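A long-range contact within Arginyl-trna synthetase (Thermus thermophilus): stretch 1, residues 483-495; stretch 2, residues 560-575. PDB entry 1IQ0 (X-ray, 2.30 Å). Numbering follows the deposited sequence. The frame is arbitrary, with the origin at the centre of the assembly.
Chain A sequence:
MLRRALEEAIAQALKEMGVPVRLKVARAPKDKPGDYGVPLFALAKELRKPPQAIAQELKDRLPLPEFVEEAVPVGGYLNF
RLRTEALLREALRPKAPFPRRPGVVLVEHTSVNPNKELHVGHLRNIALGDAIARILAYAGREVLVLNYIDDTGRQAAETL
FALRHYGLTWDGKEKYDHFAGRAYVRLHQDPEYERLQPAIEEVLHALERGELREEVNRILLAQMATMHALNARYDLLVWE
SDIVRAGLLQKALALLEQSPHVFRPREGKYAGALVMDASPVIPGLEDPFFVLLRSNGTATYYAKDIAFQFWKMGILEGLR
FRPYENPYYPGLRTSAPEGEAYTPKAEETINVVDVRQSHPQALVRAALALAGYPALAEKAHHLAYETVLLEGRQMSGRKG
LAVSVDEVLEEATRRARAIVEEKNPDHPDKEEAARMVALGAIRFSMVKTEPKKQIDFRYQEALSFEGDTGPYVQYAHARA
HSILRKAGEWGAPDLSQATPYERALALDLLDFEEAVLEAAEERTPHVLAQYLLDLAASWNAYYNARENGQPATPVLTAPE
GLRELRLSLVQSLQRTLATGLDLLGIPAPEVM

Stretch 1 (483-495) ILRKAGEWGAPDL
Stretch 2 560-575: EGLRELRLSLVQSLQR

Stretch 1 begins as the last turn of a helix, residues 483-487, which starts earlier in the chain. Gly488 then breaks the helix with positive phi (76/-150), a conformation that favours glycine. Residues 489-494 run on as an irregular, mostly extended loop; Trp490 is at -146/162 and Pro493 at -72/145. Stretch 2 is a helix from Leu562 to Arg575 that continues beyond the stretch, with Gly561 at the N-cap position. The helix axes approach to 10.5 Å, and their N-to-C directions differ by 138°. Leu484 meets residues from Leu567 to Gln574; the loop then runs back to Gly561 and Leu565. CA atoms pair as Leu484 with Leu567 (6.8 Å), Pro493 with Leu565 (4.1 Å) and Asp494 with Gly561 (4.5 Å). The contact buries 841 Å², both sides summed.

Apolar packing makes up much of the contact. Leu484 (m, t) is a knob in a hole formed by Leu567, Val570, Gln571 and Gln574. Its CD2 lies 3.7 Å from Val570 CG1. Its CD1 lies 3.5 Å from Gln574 NE2, a van der Waals contact with an amide group. The CA-to-CB bond of Leu567 (m, t) points toward stretch 1. Leu567 CD2 is 3.4 Å from Ala487 CB. Ile483 (m, t) adds a looser contact, CG2 to Leu567 CD2 at 4.3 Å. Near the other end, Pro493 CB packs 3.6 Å from Leu565 CA, and CD2 of Leu495 (m, t) reaches CD1 of Leu565 (t, p) at 3.8 Å.

The aromatic contact centres on Trp490, chi1 69° (p) and chi2 90°. Its CA-to-CB bond points toward stretch 2, and stretch 2 covers 106 Å² of the residue. Leu567 CB sits over one face of the indole, 3.6 Å from the centroid of the five-membered ring and 13° off its normal. This is a CH-pi contact. Leu567 CD1 also lies 3.5 Å from Trp490 CB, so the leucine fits against both ring and stem.

Two direct hydrogen bonds cross the contact. Trp490 NE1 donates to Ser568 OG (chi1 m) at 3.1 Å and 163°. The hydroxyl lies at the ring edge, near its plane, where the indole N-H points. Asp494 N donates to Gly561 O at 3.1 Å and 157°. Gly561 O also accepts from Leu565 N at 3.1 Å in the first helical turn, so the loop is tied directly to the helix start.

Glu564 (chi1 m, chi2 p) serves both stretches. Its OE1 accepts from Gly561 N at 2.7 Å, curling the side chain back to the helix start. Its OE2 accepts from a water at 2.6 Å, and that water accepts from Gly491 N at 2.8 Å. Ala492 O lies 3.4 Å from Glu564 CB.

Gly561 is at phi/psi 95/-51, where a CB would jam against the preceding carbonyl O. It would also lie 3.0 Å from Asp494 CB, a clash. Glycine thus permits both the backbone turn and the close approach of the loop.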

# COMPACT_ATOMS: atom_id res chain seq x y z
N ILE A 483 -9.09 -26.22 -13.22
CA ILE A 483 -10.20 -26.52 -14.13
C ILE A 483 -9.80 -26.18 -15.57
O ILE A 483 -10.03 -26.96 -16.50
CB ILE A 483 -11.47 -25.72 -13.75
CG1 ILE A 483 -11.93 -26.10 -12.35
CG2 ILE A 483 -12.58 -25.96 -14.78
CD1 ILE A 483 -13.08 -25.23 -11.81
N LEU A 484 -9.20 -25.01 -15.76
CA LEU A 484 -8.75 -24.57 -17.08
C LEU A 484 -7.67 -25.50 -17.61
O LEU A 484 -7.56 -25.75 -18.81
CB LEU A 484 -8.19 -23.15 -16.99
CG LEU A 484 -9.07 -22.04 -16.38
CD1 LEU A 484 -8.28 -20.74 -16.36
CD2 LEU A 484 -10.34 -21.88 -17.18
N ARG A 485 -6.86 -26.02 -16.70
CA ARG A 485 -5.77 -26.92 -17.06
C ARG A 485 -6.35 -28.19 -17.67
O ARG A 485 -5.90 -28.67 -18.72
CB ARG A 485 -4.98 -27.24 -15.79
CG ARG A 485 -3.59 -27.82 -15.99
CD ARG A 485 -2.95 -28.03 -14.62
NE ARG A 485 -3.00 -26.81 -13.81
CZ ARG A 485 -3.32 -26.76 -12.52
NH1 ARG A 485 -3.63 -27.87 -11.86
NH2 ARG A 485 -3.34 -25.60 -11.88
N LYS A 486 -7.38 -28.73 -17.02
CA LYS A 486 -8.04 -29.96 -17.47
C LYS A 486 -8.89 -29.78 -18.72
O LYS A 486 -9.07 -30.72 -19.50
CB LYS A 486 -8.91 -30.52 -16.34
CG LYS A 486 -8.09 -31.03 -15.16
CD LYS A 486 -8.90 -31.13 -13.88
CE LYS A 486 -8.00 -31.54 -12.72
NZ LYS A 486 -8.68 -31.51 -11.40
N ALA A 487 -9.41 -28.58 -18.93
CA ALA A 487 -10.28 -28.29 -20.07
C ALA A 487 -9.56 -28.14 -21.40
O ALA A 487 -10.09 -28.54 -22.44
CB ALA A 487 -11.10 -27.03 -19.80
N GLY A 488 -8.36 -27.58 -21.37
CA GLY A 488 -7.63 -27.36 -22.61
C GLY A 488 -8.28 -26.18 -23.30
O GLY A 488 -8.81 -25.29 -22.64
N GLU A 489 -8.24 -26.16 -24.63
CA GLU A 489 -8.84 -25.06 -25.38
C GLU A 489 -10.35 -25.22 -25.49
O GLU A 489 -10.88 -26.34 -25.43
CB GLU A 489 -8.23 -24.99 -26.78
CG GLU A 489 -6.74 -24.68 -26.82
CD GLU A 489 -6.41 -23.32 -26.25
OE1 GLU A 489 -7.00 -22.32 -26.72
OE2 GLU A 489 -5.56 -23.24 -25.34
N TRP A 490 -11.06 -24.10 -25.64
CA TRP A 490 -12.50 -24.13 -25.78
C TRP A 490 -12.93 -23.01 -26.72
O TRP A 490 -12.17 -22.08 -26.96
CB TRP A 490 -13.19 -24.01 -24.41
CG TRP A 490 -13.07 -22.67 -23.74
CD1 TRP A 490 -13.91 -21.61 -23.86
CD2 TRP A 490 -12.05 -22.27 -22.82
NE1 TRP A 490 -13.49 -20.57 -23.06
CE2 TRP A 490 -12.35 -20.95 -22.41
CE3 TRP A 490 -10.91 -22.91 -22.29
CZ2 TRP A 490 -11.55 -20.25 -21.50
CZ3 TRP A 490 -10.12 -22.21 -21.38
CH2 TRP A 490 -10.44 -20.89 -20.99
N GLY A 491 -14.15 -23.11 -27.24
CA GLY A 491 -14.64 -22.11 -28.17
C GLY A 491 -15.50 -21.01 -27.59
O GLY A 491 -15.45 -20.71 -26.39
N ALA A 492 -16.29 -20.39 -28.46
CA ALA A 492 -17.17 -19.30 -28.11
C ALA A 492 -18.22 -19.65 -27.07
O ALA A 492 -18.93 -20.66 -27.18
CB ALA A 492 -17.86 -18.76 -29.37
N PRO A 493 -18.34 -18.80 -26.04
CA PRO A 493 -19.30 -18.98 -24.95
C PRO A 493 -20.70 -18.71 -25.46
O PRO A 493 -20.89 -17.84 -26.31
CB PRO A 493 -18.88 -17.92 -23.93
CG PRO A 493 -17.42 -17.68 -24.25
CD PRO A 493 -17.42 -17.70 -25.75
N ASP A 494 -21.69 -19.44 -24.96
CA ASP A 494 -23.06 -19.19 -25.37
C ASP A 494 -23.72 -18.48 -24.19
O ASP A 494 -24.26 -19.12 -23.29
CB ASP A 494 -23.81 -20.50 -25.68
CG ASP A 494 -25.24 -20.25 -26.13
OD1 ASP A 494 -25.66 -19.06 -26.16
OD2 ASP A 494 -25.95 -21.23 -26.44
N LEU A 495 -23.67 -17.15 -24.22
CA LEU A 495 -24.23 -16.34 -23.15
C LEU A 495 -25.70 -16.62 -22.83
O LEU A 495 -26.13 -16.46 -21.69
CB LEU A 495 -24.04 -14.86 -23.46
CG LEU A 495 -22.62 -14.41 -23.80
CD1 LEU A 495 -22.59 -12.90 -23.92
CD2 LEU A 495 -21.64 -14.87 -22.74
N GLU A 560 -22.62 -28.33 -24.61
CA GLU A 560 -22.03 -27.37 -25.52
C GLU A 560 -22.65 -25.99 -25.33
O GLU A 560 -23.86 -25.87 -25.16
CB GLU A 560 -22.24 -27.82 -26.97
CG GLU A 560 -21.62 -26.89 -28.00
CD GLU A 560 -21.71 -27.45 -29.40
OE1 GLU A 560 -21.16 -28.55 -29.63
OE2 GLU A 560 -22.33 -26.81 -30.27
N GLY A 561 -21.81 -24.96 -25.35
CA GLY A 561 -22.30 -23.60 -25.16
C GLY A 561 -22.18 -23.18 -23.71
O GLY A 561 -21.63 -22.13 -23.40
N LEU A 562 -22.71 -24.01 -22.81
CA LEU A 562 -22.65 -23.71 -21.38
C LEU A 562 -21.24 -23.98 -20.87
O LEU A 562 -20.73 -23.23 -20.03
CB LEU A 562 -23.63 -24.59 -20.61
CG LEU A 562 -24.41 -23.96 -19.45
CD1 LEU A 562 -24.92 -25.07 -18.52
CD2 LEU A 562 -23.54 -22.96 -18.69
N ARG A 563 -20.62 -25.05 -21.36
CA ARG A 563 -19.27 -25.41 -20.95
C ARG A 563 -18.32 -24.26 -21.28
O ARG A 563 -17.53 -23.84 -20.43
CB ARG A 563 -18.82 -26.70 -21.64
CG ARG A 563 -17.31 -26.96 -21.58
CD ARG A 563 -16.92 -28.41 -21.91
NE ARG A 563 -15.47 -28.58 -22.01
CZ ARG A 563 -14.80 -29.69 -21.70
NH1 ARG A 563 -15.44 -30.77 -21.24
NH2 ARG A 563 -13.48 -29.72 -21.85
N GLU A 564 -18.42 -23.75 -22.50
CA GLU A 564 -17.57 -22.64 -22.93
C GLU A 564 -17.85 -21.40 -22.07
O GLU A 564 -16.92 -20.72 -21.64
CB GLU A 564 -17.84 -22.32 -24.41
CG GLU A 564 -17.35 -23.35 -25.43
CD GLU A 564 -17.99 -24.73 -25.26
OE1 GLU A 564 -19.16 -24.82 -24.83
OE2 GLU A 564 -17.32 -25.73 -25.58
N LEU A 565 -19.12 -21.12 -21.81
CA LEU A 565 -19.47 -19.97 -20.98
C LEU A 565 -18.83 -20.07 -19.60
O LEU A 565 -18.23 -19.11 -19.11
CB LEU A 565 -20.99 -19.86 -20.82
CG LEU A 565 -21.49 -18.91 -19.73
CD1 LEU A 565 -21.03 -17.48 -20.01
CD2 LEU A 565 -22.99 -18.98 -19.65
N ARG A 566 -18.95 -21.24 -18.97
CA ARG A 566 -18.39 -21.43 -17.64
C ARG A 566 -16.87 -21.39 -17.63
O ARG A 566 -16.26 -20.90 -16.68
CB ARG A 566 -18.91 -22.72 -17.01
CG ARG A 566 -20.35 -22.55 -16.53
CD ARG A 566 -20.95 -23.79 -15.90
NE ARG A 566 -22.30 -23.47 -15.44
CZ ARG A 566 -23.27 -24.36 -15.29
NH1 ARG A 566 -23.06 -25.65 -15.56
NH2 ARG A 566 -24.47 -23.96 -14.88
N LEU A 567 -16.25 -21.88 -18.70
CA LEU A 567 -14.79 -21.85 -18.79
C LEU A 567 -14.29 -20.40 -18.88
O LEU A 567 -13.30 -20.04 -18.24
CB LEU A 567 -14.30 -22.67 -19.99
CG LEU A 567 -14.31 -24.19 -19.81
CD1 LEU A 567 -14.02 -24.87 -21.14
CD2 LEU A 567 -13.26 -24.59 -18.77
N SER A 568 -14.98 -19.57 -19.67
CA SER A 568 -14.58 -18.17 -19.81
C SER A 568 -14.81 -17.42 -18.50
O SER A 568 -14.03 -16.53 -18.13
CB SER A 568 -15.37 -17.49 -20.93
OG SER A 568 -14.99 -18.01 -22.20
N LEU A 569 -15.87 -17.77 -17.78
CA LEU A 569 -16.16 -17.13 -16.51
C LEU A 569 -15.10 -17.56 -15.49
O LEU A 569 -14.64 -16.75 -14.68
CB LEU A 569 -17.55 -17.53 -16.02
CG LEU A 569 -18.07 -16.85 -14.76
CD1 LEU A 569 -18.07 -15.34 -14.95
CD2 LEU A 569 -19.49 -17.36 -14.47
N VAL A 570 -14.73 -18.84 -15.53
CA VAL A 570 -13.72 -19.38 -14.63
C VAL A 570 -12.38 -18.70 -14.93
O VAL A 570 -11.63 -18.37 -14.02
CB VAL A 570 -13.59 -20.91 -14.80
CG1 VAL A 570 -12.31 -21.41 -14.12
CG2 VAL A 570 -14.81 -21.61 -14.19
N GLN A 571 -12.11 -18.49 -16.21
CA GLN A 571 -10.87 -17.85 -16.63
C GLN A 571 -10.84 -16.40 -16.15
O GLN A 571 -9.82 -15.93 -15.64
CB GLN A 571 -10.74 -17.89 -18.16
CG GLN A 571 -9.47 -17.21 -18.66
CD GLN A 571 -9.30 -17.32 -20.15
OE1 GLN A 571 -10.14 -16.86 -20.92
NE2 GLN A 571 -8.20 -17.93 -20.58
N SER A 572 -11.95 -15.70 -16.31
CA SER A 572 -12.01 -14.31 -15.87
C SER A 572 -11.78 -14.24 -14.35
O SER A 572 -11.11 -13.32 -13.86
CB SER A 572 -13.37 -13.70 -16.23
OG SER A 572 -13.54 -12.43 -15.62
N LEU A 573 -12.34 -15.19 -13.61
CA LEU A 573 -12.16 -15.21 -12.17
C LEU A 573 -10.71 -15.50 -11.76
O LEU A 573 -10.19 -14.86 -10.85
CB LEU A 573 -13.06 -16.26 -11.50
CG LEU A 573 -12.62 -16.32 -10.03
CD1 LEU A 573 -13.62 -15.61 -9.15
CD2 LEU A 573 -12.38 -17.74 -9.60
N GLN A 574 -10.08 -16.46 -12.43
CA GLN A 574 -8.69 -16.80 -12.10
C GLN A 574 -7.77 -15.63 -12.43
O GLN A 574 -6.85 -15.32 -11.68
CB GLN A 574 -8.24 -18.05 -12.86
CG GLN A 574 -7.88 -17.81 -14.31
CD GLN A 574 -6.39 -17.80 -14.55
OE1 GLN A 574 -5.60 -17.50 -13.66
NE2 GLN A 574 -6.00 -18.10 -15.78
N ARG A 575 -8.02 -14.98 -13.56
CA ARG A 575 -7.21 -13.83 -13.96
C ARG A 575 -7.41 -12.67 -12.97
O ARG A 575 -6.46 -11.99 -12.62
CB ARG A 575 -7.59 -13.37 -15.37
CG ARG A 575 -7.04 -14.25 -16.48
CD ARG A 575 -7.56 -13.77 -17.82
NE ARG A 575 -6.97 -14.50 -18.94
CZ ARG A 575 -7.28 -14.28 -20.22
NH1 ARG A 575 -8.17 -13.34 -20.53
NH2 ARG A 575 -6.70 -14.98 -21.18
O HOH W 1 -15.29 -25.66 -27.20